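Local atomic coordinates of N-acetylglucosamine-6-phosphate deacetylase (Thermotoga maritima, PDB entry 1O12), a protein that probably removes the acetyl group from N-acetylglucosamine 6-phosphate, as a metal-dependent hydrolase of the NagA family that binds one divalent metal cation per subunit. Residues Lys198-Gly203 with Asp232-Glu237; Lys312-Phe317 with Thr323-Val328. All coordinates share one frame; numbering follows the deposited sequence.

Contact 1 of 2, residues Lys198-Gly203 with Asp232-Glu237; sequences KFYKEG and DDVKLE
Tyr-200 reaches across from the last turn of helix 193-200 to Asp-233 and Val-234, in the loop that leads into strand 235-239. A chi1 of 174° swings the phenol away from its own backbone N and points it at that loop, where Tyr-200 OH donates to Asp-233 OD2 over 2.5 Å. The bond takes the syn lone pair of OD2, facing OD1, and OD2 lies in the ring plane at its edge. Carboxylate and ring are nonetheless turned 66° against each other. In Asp-233, CG sits between the backbone N and the carbonyl carbon (chi1 56°), which brings the carboxylate round to the tyrosine hydroxyl. Its OD1 has a weak, long ion pair with Lys-205. Beside the bond, Val-234 CG2 meets the ring obliquely, 3.6 Å from Tyr-200 CE1. A phenylalanine here would probably keep that apolar touch but leave Asp-233 OD2 without its hydroxyl donor. The helix ends in a Schellman motif, with Val-204 N bonded to Phe-199 O, Gly-203 N to Tyr-200 O, and Gly-203, at positive phi, as C-prime residue. Tyr-200 thus links a helix end to the entry of the next-but-one strand in the TIM-barrel fold of the amidohydrolases.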
loop_
_atom_site.group_PDB
_atom_site.type_symbol
_atom_site.label_atom_id
_atom_site.label_comp_id
_atom_site.label_asym_id
_atom_site.label_seq_id
_atom_site.Cartn_x
_atom_site.Cartn_y
_atom_site.Cartn_z
ATOM N N LYS A 198 -5.109 -19.409 1.164
ATOM C CA LYS A 198 -5.627 -20.709 1.530
ATOM C C LYS A 198 -5.994 -20.614 3.003
ATOM O O LYS A 198 -6.993 -21.188 3.447
ATOM C CB LYS A 198 -4.554 -21.779 1.338
ATOM C CG LYS A 198 -4.945 -22.934 0.420
ATOM C CD LYS A 198 -3.736 -23.393 -0.431
ATOM C CE LYS A 198 -3.325 -22.342 -1.494
ATOM N NZ LYS A 198 -2.028 -22.652 -2.203
ATOM N N PHE A 199 -5.189 -19.872 3.760
ATOM C CA PHE A 199 -5.454 -19.719 5.176
ATOM C C PHE A 199 -6.435 -18.617 5.493
ATOM O O PHE A 199 -7.147 -18.695 6.479
ATOM C CB PHE A 199 -4.161 -19.496 5.949
ATOM C CG PHE A 199 -3.353 -20.733 6.116
ATOM C CD1 PHE A 199 -2.513 -21.167 5.104
ATOM C CD2 PHE A 199 -3.457 -21.488 7.272
ATOM C CE1 PHE A 199 -1.784 -22.348 5.251
ATOM C CE2 PHE A 199 -2.738 -22.658 7.418
ATOM C CZ PHE A 199 -1.899 -23.088 6.404
ATOM N N TYR A 200 -6.471 -17.588 4.661
ATOM C CA TYR A 200 -7.391 -16.488 4.870
ATOM C C TYR A 200 -8.815 -16.964 4.659
ATOM O O TYR A 200 -9.728 -16.490 5.313
ATOM C CB TYR A 200 -7.099 -15.368 3.890
ATOM C CG TYR A 200 -8.105 -14.241 3.950
ATOM C CD1 TYR A 200 -8.077 -13.312 4.999
ATOM C CD2 TYR A 200 -9.079 -14.088 2.938
ATOM C CE1 TYR A 200 -8.980 -12.250 5.047
ATOM C CE2 TYR A 200 -9.997 -13.022 2.973
ATOM C CZ TYR A 200 -9.934 -12.109 4.027
ATOM O OH TYR A 200 -10.785 -11.031 4.051
ATOM N N LYS A 201 -9.000 -17.899 3.732
ATOM C CA LYS A 201 -10.322 -18.434 3.448
ATOM C C LYS A 201 -10.808 -19.285 4.611
ATOM O O LYS A 201 -12.007 -19.513 4.749
ATOM C CB LYS A 201 -10.285 -19.307 2.208
ATOM C CG LYS A 201 -9.846 -18.618 0.932
ATOM C CD LYS A 201 -9.548 -19.678 -0.152
ATOM C CE LYS A 201 -9.162 -19.015 -1.455
ATOM N NZ LYS A 201 -10.209 -18.017 -1.868
ATOM N N GLU A 202 -9.879 -19.761 5.440
ATOM C CA GLU A 202 -10.242 -20.596 6.584
ATOM C C GLU A 202 -10.346 -19.806 7.880
ATOM O O GLU A 202 -10.520 -20.384 8.950
ATOM C CB GLU A 202 -9.227 -21.715 6.784
ATOM C CG GLU A 202 -9.111 -22.729 5.647
ATOM C CD GLU A 202 -10.425 -23.459 5.307
ATOM O OE1 GLU A 202 -11.236 -23.765 6.218
ATOM O OE2 GLU A 202 -10.631 -23.757 4.105
ATOM N N GLY A 203 -10.215 -18.484 7.785
ATOM C CA GLY A 203 -10.317 -17.660 8.973
ATOM C C GLY A 203 -9.042 -17.072 9.538
ATOM O O GLY A 203 -9.103 -16.376 10.542
ATOM N N ASP A 232 -8.983 -6.028 3.854
ATOM C CA ASP A 232 -9.496 -5.141 4.890
ATOM C C ASP A 232 -9.715 -5.693 6.288
ATOM O O ASP A 232 -9.612 -4.943 7.246
ATOM C CB ASP A 232 -10.766 -4.495 4.386
ATOM C CG ASP A 232 -10.480 -3.405 3.369
ATOM O OD1 ASP A 232 -9.581 -3.617 2.491
ATOM O OD2 ASP A 232 -11.153 -2.339 3.455
ATOM N N ASP A 233 -10.005 -6.986 6.421
ATOM C CA ASP A 233 -10.213 -7.560 7.748
ATOM C C ASP A 233 -9.033 -8.366 8.313
ATOM O O ASP A 233 -9.206 -9.118 9.262
ATOM C CB ASP A 233 -11.457 -8.428 7.753
ATOM C CG ASP A 233 -11.390 -9.485 6.727
ATOM O OD1 ASP A 233 -12.344 -10.281 6.632
ATOM O OD2 ASP A 233 -10.363 -9.512 6.004
ATOM N N VAL A 234 -7.860 -8.225 7.708
ATOM C CA VAL A 234 -6.627 -8.871 8.180
ATOM C C VAL A 234 -5.957 -7.770 8.994
ATOM O O VAL A 234 -5.708 -6.674 8.468
ATOM C CB VAL A 234 -5.646 -9.220 7.020
ATOM C CG1 VAL A 234 -4.241 -9.427 7.571
ATOM C CG2 VAL A 234 -6.093 -10.451 6.302
ATOM N N LYS A 235 -5.659 -8.025 10.258
ATOM C CA LYS A 235 -5.021 -6.979 11.045
ATOM C C LYS A 235 -3.496 -7.146 10.998
ATOM O O LYS A 235 -3.002 -8.265 10.835
ATOM C CB LYS A 235 -5.532 -7.010 12.488
ATOM C CG LYS A 235 -7.049 -6.973 12.616
ATOM C CD LYS A 235 -7.454 -6.617 14.044
ATOM C CE LYS A 235 -8.963 -6.614 14.229
ATOM N NZ LYS A 235 -9.650 -5.866 13.127
ATOM N N LEU A 236 -2.756 -6.051 11.142
ATOM C CA LEU A 236 -1.310 -6.133 11.086
ATOM C C LEU A 236 -0.701 -5.641 12.369
ATOM O O LEU A 236 -1.060 -4.567 12.859
ATOM C CB LEU A 236 -0.757 -5.281 9.941
ATOM C CG LEU A 236 -1.427 -5.343 8.564
ATOM C CD1 LEU A 236 -0.714 -4.418 7.593
ATOM C CD2 LEU A 236 -1.391 -6.778 8.065
ATOM N N GLU A 237 0.219 -6.403 12.948
ATOM C CA GLU A 237 0.816 -5.877 14.148
ATOM C C GLU A 237 2.029 -5.037 13.710
ATOM O O GLU A 237 2.707 -5.372 12.760
ATOM C CB GLU A 237 1.135 -7.005 15.165
ATOM C CG GLU A 237 2.327 -7.865 14.932
ATOM C CD GLU A 237 2.494 -8.956 16.003
ATOM O OE1 GLU A 237 3.620 -9.469 16.125
ATOM O OE2 GLU A 237 1.520 -9.323 16.711
#

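Contact 2 of 2, residues Lys312-Phe317 with Thr323-Val328; sequences KNFRKF and TELAKV
Phe-314 and Arg-315 share nearly the same first torsion (chi1 -172° and -178°), each CG directed opposite its backbone N, and this sends two neighbouring side chains of helix 307-318 to separate branches of Leu-325 on helix 322-336. Leu-325 CD2 comes within 3.5 Å of Phe-314 CD1 at an oblique approach, the two side chains running past one another and pointing opposite ways. Leu-325 CD1 lies 3.6 Å from Arg-315 CB and also touches Arg-315 CG, so the arginine contributes the aliphatic start of its extended chain, set roughly perpendicular to the leucine. One turn further on, Val-328 CG2 lies over one face of the Phe-314 ring, toward the rim, 4.1 Å from Phe-314 CD1. No hydrogen bond spans the two segments; the join is apolar. The short helix segments run at 132° to one another, more antiparallel than parallel, with axes 10.5 Å apart at closest approach. Of the touching residues, Phe-314, Leu-325 and Val-328 are buried. Phe-314 and Val-328 both pack on Ile-262 and Leu-264 of strand 262-265, and Phe-314 also meets Val-250 of helix 247-257. The helix pair therefore lies against that strand, with helix 247-257 alongside Phe-314 and Phe-317.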
loop_
_atom_site.group_PDB
_atom_site.type_symbol
_atom_site.label_atom_id
_atom_site.label_comp_id
_atom_site.label_asym_id
_atom_site.label_seq_id
_atom_site.Cartn_x
_atom_site.Cartn_y
_atom_site.Cartn_z
ATOM N N LYS A 312 2.886 6.567 22.177
ATOM C CA LYS A 312 3.275 7.933 21.891
ATOM C C LYS A 312 3.806 8.003 20.469
ATOM O O LYS A 312 3.435 8.906 19.704
ATOM C CB LYS A 312 4.354 8.417 22.856
ATOM C CG LYS A 312 3.907 8.608 24.301
ATOM C CD LYS A 312 4.894 9.500 25.062
ATOM C CE LYS A 312 4.841 9.300 26.573
ATOM N NZ LYS A 312 5.471 7.994 27.017
ATOM N N ASN A 313 4.663 7.041 20.119
ATOM C CA ASN A 313 5.276 7.029 18.805
ATOM C C ASN A 313 4.226 6.977 17.735
ATOM O O ASN A 313 4.201 7.829 16.842
ATOM C CB ASN A 313 6.246 5.837 18.619
ATOM C CG ASN A 313 7.586 6.033 19.328
ATOM O OD1 ASN A 313 7.963 7.146 19.692
ATOM N ND2 ASN A 313 8.313 4.947 19.513
ATOM N N PHE A 314 3.347 5.985 17.830
ATOM C CA PHE A 314 2.302 5.809 16.843
ATOM C C PHE A 314 1.514 7.071 16.675
ATOM O O PHE A 314 1.242 7.497 15.556
ATOM C CB PHE A 314 1.346 4.694 17.235
ATOM C CG PHE A 314 0.374 4.364 16.156
ATOM C CD1 PHE A 314 -0.859 5.014 16.089
ATOM C CD2 PHE A 314 0.716 3.437 15.166
ATOM C CE1 PHE A 314 -1.754 4.744 15.051
ATOM C CE2 PHE A 314 -0.152 3.152 14.124
ATOM C CZ PHE A 314 -1.396 3.806 14.065
ATOM N N ARG A 315 1.141 7.665 17.802
ATOM C CA ARG A 315 0.384 8.894 17.784
ATOM C C ARG A 315 1.132 10.013 17.064
ATOM O O ARG A 315 0.533 10.795 16.336
ATOM C CB ARG A 315 0.076 9.349 19.200
ATOM C CG ARG A 315 -0.760 10.612 19.217
ATOM C CD ARG A 315 -0.601 11.350 20.511
ATOM N NE ARG A 315 -1.775 12.159 20.781
ATOM C CZ ARG A 315 -1.889 13.014 21.793
ATOM N NH1 ARG A 315 -0.881 13.175 22.639
ATOM N NH2 ARG A 315 -3.023 13.704 21.965
ATOM N N LYS A 316 2.444 10.091 17.266
ATOM C CA LYS A 316 3.222 11.143 16.641
ATOM C C LYS A 316 3.448 10.884 15.156
ATOM O O LYS A 316 3.386 11.804 14.344
ATOM C CB LYS A 316 4.571 11.271 17.340
ATOM C CG LYS A 316 5.496 12.335 16.756
ATOM C CD LYS A 316 6.928 12.062 17.202
ATOM C CE LYS A 316 6.982 11.648 18.698
ATOM N NZ LYS A 316 7.672 10.320 18.958
ATOM N N PHE A 317 3.722 9.631 14.808
ATOM C CA PHE A 317 3.967 9.286 13.423
ATOM C C PHE A 317 2.759 9.552 12.537
ATOM O O PHE A 317 2.898 10.075 11.429
ATOM C CB PHE A 317 4.364 7.808 13.306
ATOM C CG PHE A 317 5.699 7.474 13.928
ATOM C CD1 PHE A 317 6.060 6.154 14.139
ATOM C CD2 PHE A 317 6.609 8.484 14.274
ATOM C CE1 PHE A 317 7.320 5.825 14.687
ATOM C CE2 PHE A 317 7.858 8.182 14.817
ATOM C CZ PHE A 317 8.221 6.844 15.025
ATOM N N THR A 323 -8.954 8.389 20.077
ATOM C CA THR A 323 -9.936 7.334 19.855
ATOM C C THR A 323 -9.341 6.226 18.968
ATOM O O THR A 323 -9.621 5.054 19.166
ATOM C CB THR A 323 -11.190 7.850 19.146
ATOM O OG1 THR A 323 -11.981 8.627 20.056
ATOM C CG2 THR A 323 -11.989 6.694 18.624
ATOM N N GLU A 324 -8.531 6.594 17.986
ATOM C CA GLU A 324 -7.927 5.603 17.115
ATOM C C GLU A 324 -6.803 4.840 17.803
ATOM O O GLU A 324 -6.554 3.667 17.478
ATOM C CB GLU A 324 -7.360 6.266 15.863
ATOM C CG GLU A 324 -8.396 6.788 14.885
ATOM C CD GLU A 324 -7.759 7.767 13.935
ATOM O OE1 GLU A 324 -7.340 8.831 14.428
ATOM O OE2 GLU A 324 -7.647 7.480 12.718
ATOM N N LEU A 325 -6.120 5.524 18.725
ATOM C CA LEU A 325 -5.030 4.946 19.486
ATOM C C LEU A 325 -5.574 3.877 20.412
ATOM O O LEU A 325 -4.853 2.954 20.769
ATOM C CB LEU A 325 -4.329 5.992 20.334
ATOM C CG LEU A 325 -3.121 6.727 19.766
ATOM C CD1 LEU A 325 -2.610 7.699 20.850
ATOM C CD2 LEU A 325 -2.043 5.742 19.350
ATOM N N ALA A 326 -6.833 4.010 20.812
ATOM C CA ALA A 326 -7.438 3.005 21.667
ATOM C C ALA A 326 -7.644 1.704 20.884
ATOM O O ALA A 326 -7.574 0.599 21.447
ATOM C CB ALA A 326 -8.773 3.494 22.203
ATOM N N LYS A 327 -7.895 1.824 19.585
ATOM C CA LYS A 327 -8.132 0.625 18.799
ATOM C C LYS A 327 -6.839 -0.129 18.602
ATOM O O LYS A 327 -6.787 -1.338 18.798
ATOM C CB LYS A 327 -8.740 0.983 17.462
ATOM C CG LYS A 327 -10.075 1.669 17.574
ATOM C CD LYS A 327 -10.610 1.940 16.177
ATOM C CE LYS A 327 -12.041 2.398 16.204
ATOM N NZ LYS A 327 -12.582 2.377 14.815
ATOM N N VAL A 328 -5.788 0.607 18.248
ATOM C CA VAL A 328 -4.499 -0.003 18.021
ATOM C C VAL A 328 -3.784 -0.437 19.290
ATOM O O VAL A 328 -2.962 -1.348 19.249
ATOM C CB VAL A 328 -3.563 0.933 17.204
ATOM C CG1 VAL A 328 -4.260 1.336 15.913
ATOM C CG2 VAL A 328 -3.136 2.174 18.026
#

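How the contacts relate
From the N terminus, the chain first meets contact 1, which closes a loop of 28 residues holding strand 206-207 and helix 223-230. Contact 2 follows and closes a much shorter one, the turn of residues 319-321 between helices 307-318 and 322-336. The two are in series, neither nested nor crossed; the centres of contact 1 and contact 2 are 22 Å apart and the nearest atoms of contact 1 and contact 2 about 7 Å, without touching. Strand 262-265 connects them: it pairs with strand 235-239 through Leu-236, and a backbone bond between Leu-264 and Val-328 ties it to helix 322-336. A second bridge is Lys-235, which touches Asn-332 and Glu-336 of helix 322-336. Further along strand 235-239, Glu-237 accepts a hydrogen bond from the backbone N of His-209, an iron ligand.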